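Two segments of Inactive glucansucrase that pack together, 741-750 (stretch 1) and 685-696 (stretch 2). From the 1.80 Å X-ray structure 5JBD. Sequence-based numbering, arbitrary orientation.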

# COMPACT_ATOMS: atom_id res chain seq x y z
N GLY A 741 -12.10 8.04 24.60
CA GLY A 741 -11.60 6.82 25.25
C GLY A 741 -10.93 5.82 24.31
O GLY A 741 -10.63 4.72 24.73
N LEU A 742 -10.70 6.19 23.05
CA LEU A 742 -10.04 5.31 22.07
C LEU A 742 -8.54 5.51 22.08
O LEU A 742 -8.04 6.55 22.52
CB LEU A 742 -10.54 5.61 20.64
CG LEU A 742 -11.90 5.01 20.26
CD1 LEU A 742 -13.03 5.67 21.02
CD2 LEU A 742 -12.14 5.07 18.76
N LYS A 743 -7.83 4.52 21.55
CA LYS A 743 -6.44 4.67 21.16
C LYS A 743 -6.39 4.70 19.65
O LYS A 743 -7.31 4.20 18.99
CB LYS A 743 -5.58 3.51 21.70
CG LYS A 743 -5.56 3.42 23.23
CD LYS A 743 -4.85 4.60 23.87
CE LYS A 743 -4.67 4.37 25.37
NZ LYS A 743 -5.82 4.89 26.12
N VAL A 744 -5.34 5.30 19.11
CA VAL A 744 -5.24 5.57 17.68
C VAL A 744 -3.92 5.04 17.10
O VAL A 744 -2.85 5.32 17.65
CB VAL A 744 -5.32 7.09 17.41
CG1 VAL A 744 -5.52 7.37 15.92
CG2 VAL A 744 -6.44 7.74 18.23
N GLN A 745 -3.99 4.32 15.99
CA GLN A 745 -2.80 3.83 15.29
C GLN A 745 -2.61 4.52 13.95
O GLN A 745 -3.58 4.88 13.29
CB GLN A 745 -2.85 2.32 15.08
CG GLN A 745 -2.83 1.51 16.38
CD GLN A 745 -4.19 1.39 17.06
OE1 GLN A 745 -5.23 1.28 16.40
NE2 GLN A 745 -4.20 1.43 18.39
N GLU A 746 -1.35 4.70 13.55
CA GLU A 746 -1.03 5.22 12.22
C GLU A 746 -0.50 4.08 11.38
O GLU A 746 0.25 3.23 11.86
CB GLU A 746 0.01 6.36 12.28
CG GLU A 746 0.61 6.81 10.95
CD GLU A 746 -0.38 7.42 9.95
OE1 GLU A 746 -1.60 7.09 9.97
OE2 GLU A 746 0.09 8.21 9.09
N ASP A 747 -0.92 4.08 10.13
CA ASP A 747 -0.41 3.21 9.09
C ASP A 747 0.99 3.68 8.75
O ASP A 747 1.15 4.72 8.12
CB ASP A 747 -1.33 3.31 7.86
CG ASP A 747 -1.34 2.06 7.01
OD1 ASP A 747 -0.27 1.44 6.86
OD2 ASP A 747 -2.44 1.71 6.49
N ILE A 748 2.00 2.92 9.17
CA ILE A 748 3.41 3.29 8.95
C ILE A 748 3.91 2.47 7.77
O ILE A 748 3.65 1.27 7.69
CB ILE A 748 4.30 3.15 10.22
CG1 ILE A 748 5.71 3.73 9.96
CG2 ILE A 748 4.39 1.70 10.73
CD1 ILE A 748 6.58 3.80 11.19
N VAL A 749 4.63 3.13 6.85
CA VAL A 749 4.90 2.60 5.52
C VAL A 749 6.39 2.63 5.22
O VAL A 749 6.89 3.58 4.61
CB VAL A 749 4.14 3.40 4.44
CG1 VAL A 749 4.33 2.78 3.05
CG2 VAL A 749 2.66 3.47 4.80
N MET A 750 7.10 1.57 5.66
CA MET A 750 8.56 1.47 5.48
C MET A 750 9.00 0.84 4.16
O MET A 750 10.19 0.89 3.84
CB MET A 750 9.21 0.71 6.65
CG MET A 750 9.20 1.48 7.97
SD MET A 750 9.85 0.57 9.40
CE MET A 750 8.37 -0.35 9.90
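Stretch 2, residues 685-696: GITDFWMAPAYT

The apolar centre of this contact lies on the sheet face that carries Val 744, Phe 689 and Met 691. Val 744, at chi1 t, puts CG1 3.5 Å from CG of Met 691 and 4.4 Å from CB of Phe 689, so one small branched residue serves two residues of the adjacent strand. Just before the strand, Leu 742 extends the patch: its CD2 is 3.8 Å from CG2 of Ile 686 and 4.0 Å from CD2 of Phe 689. A second apolar cluster forms beyond the pairing, where CG2 of Val 749 approaches CE2 of Tyr 695 at 3.9 Å and CB of Pro 693 at 4.1 Å.

The backbones beneath are extended and run the same way. Strand 688-691 lies beside strand 743-748 in parallel pairing, their axes 4.6 Å apart at closest approach and crossing at -26°. Lys 743 pairs with Asp 688, Val 744 with Phe 689, Gln 745 with Trp 690 and Glu 746 with Met 691. The hydrogen bonds follow the parallel rule, alternate residues of stretch 1 bonding to both sides of their partner: Lys 743 N to Thr 687 O (3.0 Å), Phe 689 N to Lys 743 O (2.9 Å), Gln 745 N to Phe 689 O (2.8 Å) and Met 691 N to Gln 745 O (3.0 Å). The ladder then loosens, with a weak bond from Asp 747 N to Met 691 O at 3.4 Å.

Side chains take over at the polar edge. Gln 745 NE2 reaches back to Asp 688 OD1 (2.8 Å), while Trp 690 NE1 donates to Asp 747 OD2 (3.0 Å) at the edge of the indole. Past the strand, Ala 694 N donates to Glu 746 OE2 (2.9 Å), and Tyr 695 OH closes the contact on Asp 747 O at 2.7 Å.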

# COMPACT_ATOMS: atom_id res chain seq x y z
N GLY A 685 -18.33 0.64 20.34
CA GLY A 685 -17.36 -0.26 20.95
C GLY A 685 -16.00 -0.35 20.26
O GLY A 685 -15.23 -1.28 20.52
N ILE A 686 -15.69 0.61 19.38
CA ILE A 686 -14.37 0.67 18.74
C ILE A 686 -13.38 1.13 19.80
O ILE A 686 -13.63 2.13 20.49
CB ILE A 686 -14.35 1.63 17.54
CG1 ILE A 686 -15.27 1.10 16.43
CG2 ILE A 686 -12.94 1.80 17.01
CD1 ILE A 686 -15.71 2.15 15.45
N THR A 687 -12.31 0.37 19.98
CA THR A 687 -11.28 0.72 20.96
C THR A 687 -9.98 1.23 20.31
O THR A 687 -9.20 1.94 20.96
CB THR A 687 -10.93 -0.49 21.85
OG1 THR A 687 -10.34 -1.51 21.05
CG2 THR A 687 -12.17 -1.04 22.56
N ASP A 688 -9.76 0.87 19.05
CA ASP A 688 -8.51 1.14 18.35
C ASP A 688 -8.81 1.64 16.94
O ASP A 688 -9.41 0.92 16.14
CB ASP A 688 -7.66 -0.12 18.32
CG ASP A 688 -7.09 -0.45 19.69
OD1 ASP A 688 -6.05 0.15 20.06
OD2 ASP A 688 -7.71 -1.28 20.41
N PHE A 689 -8.39 2.87 16.66
CA PHE A 689 -8.76 3.59 15.42
C PHE A 689 -7.57 3.59 14.48
O PHE A 689 -6.55 4.24 14.75
CB PHE A 689 -9.20 5.01 15.79
CG PHE A 689 -10.10 5.68 14.77
CD1 PHE A 689 -9.57 6.48 13.78
CD2 PHE A 689 -11.48 5.54 14.83
CE1 PHE A 689 -10.38 7.10 12.85
CE2 PHE A 689 -12.31 6.17 13.91
CZ PHE A 689 -11.76 6.95 12.92
N TRP A 690 -7.68 2.84 13.38
CA TRP A 690 -6.64 2.75 12.36
C TRP A 690 -6.85 3.91 11.38
O TRP A 690 -7.84 3.96 10.63
CB TRP A 690 -6.65 1.37 11.68
CG TRP A 690 -5.91 1.19 10.38
CD1 TRP A 690 -4.97 2.01 9.83
CD2 TRP A 690 -6.09 0.11 9.46
NE1 TRP A 690 -4.54 1.51 8.63
CE2 TRP A 690 -5.21 0.35 8.37
CE3 TRP A 690 -6.89 -1.03 9.45
CZ2 TRP A 690 -5.14 -0.52 7.27
CZ3 TRP A 690 -6.81 -1.89 8.36
CH2 TRP A 690 -5.93 -1.64 7.29
N MET A 691 -5.89 4.84 11.39
CA MET A 691 -5.90 6.00 10.50
C MET A 691 -5.07 5.74 9.25
O MET A 691 -4.00 5.13 9.30
CB MET A 691 -5.39 7.24 11.23
CG MET A 691 -6.21 7.56 12.47
SD MET A 691 -6.28 9.28 12.98
CE MET A 691 -7.28 9.92 11.63
N ALA A 692 -5.58 6.24 8.13
CA ALA A 692 -4.91 6.14 6.84
C ALA A 692 -3.48 6.66 6.91
O ALA A 692 -3.19 7.53 7.73
CB ALA A 692 -5.70 6.91 5.79
N PRO A 693 -2.60 6.15 6.04
CA PRO A 693 -1.28 6.76 5.96
C PRO A 693 -1.44 8.25 5.62
O PRO A 693 -2.06 8.60 4.62
CB PRO A 693 -0.60 6.00 4.80
CG PRO A 693 -1.74 5.51 3.97
CD PRO A 693 -2.79 5.14 4.97
N ALA A 694 -0.91 9.11 6.49
CA ALA A 694 -1.27 10.52 6.49
C ALA A 694 -0.28 11.39 5.71
O ALA A 694 -0.45 12.61 5.65
CB ALA A 694 -1.38 10.99 7.93
N TYR A 695 0.68 10.77 5.04
CA TYR A 695 1.85 11.42 4.44
C TYR A 695 1.40 12.17 3.19
O TYR A 695 0.34 11.87 2.62
CB TYR A 695 2.94 10.37 4.12
CG TYR A 695 3.02 9.34 5.24
CD1 TYR A 695 3.47 9.72 6.51
CD2 TYR A 695 2.54 8.05 5.07
CE1 TYR A 695 3.48 8.82 7.55
CE2 TYR A 695 2.55 7.15 6.12
CZ TYR A 695 3.02 7.55 7.37
OH TYR A 695 3.04 6.67 8.43
N THR A 696 2.20 13.16 2.78
CA THR A 696 1.91 13.95 1.58
C THR A 696 1.88 13.05 0.36
O THR A 696 2.88 12.41 0.06
CB THR A 696 2.98 15.04 1.35
OG1 THR A 696 3.05 15.89 2.50
CG2 THR A 696 2.64 15.90 0.11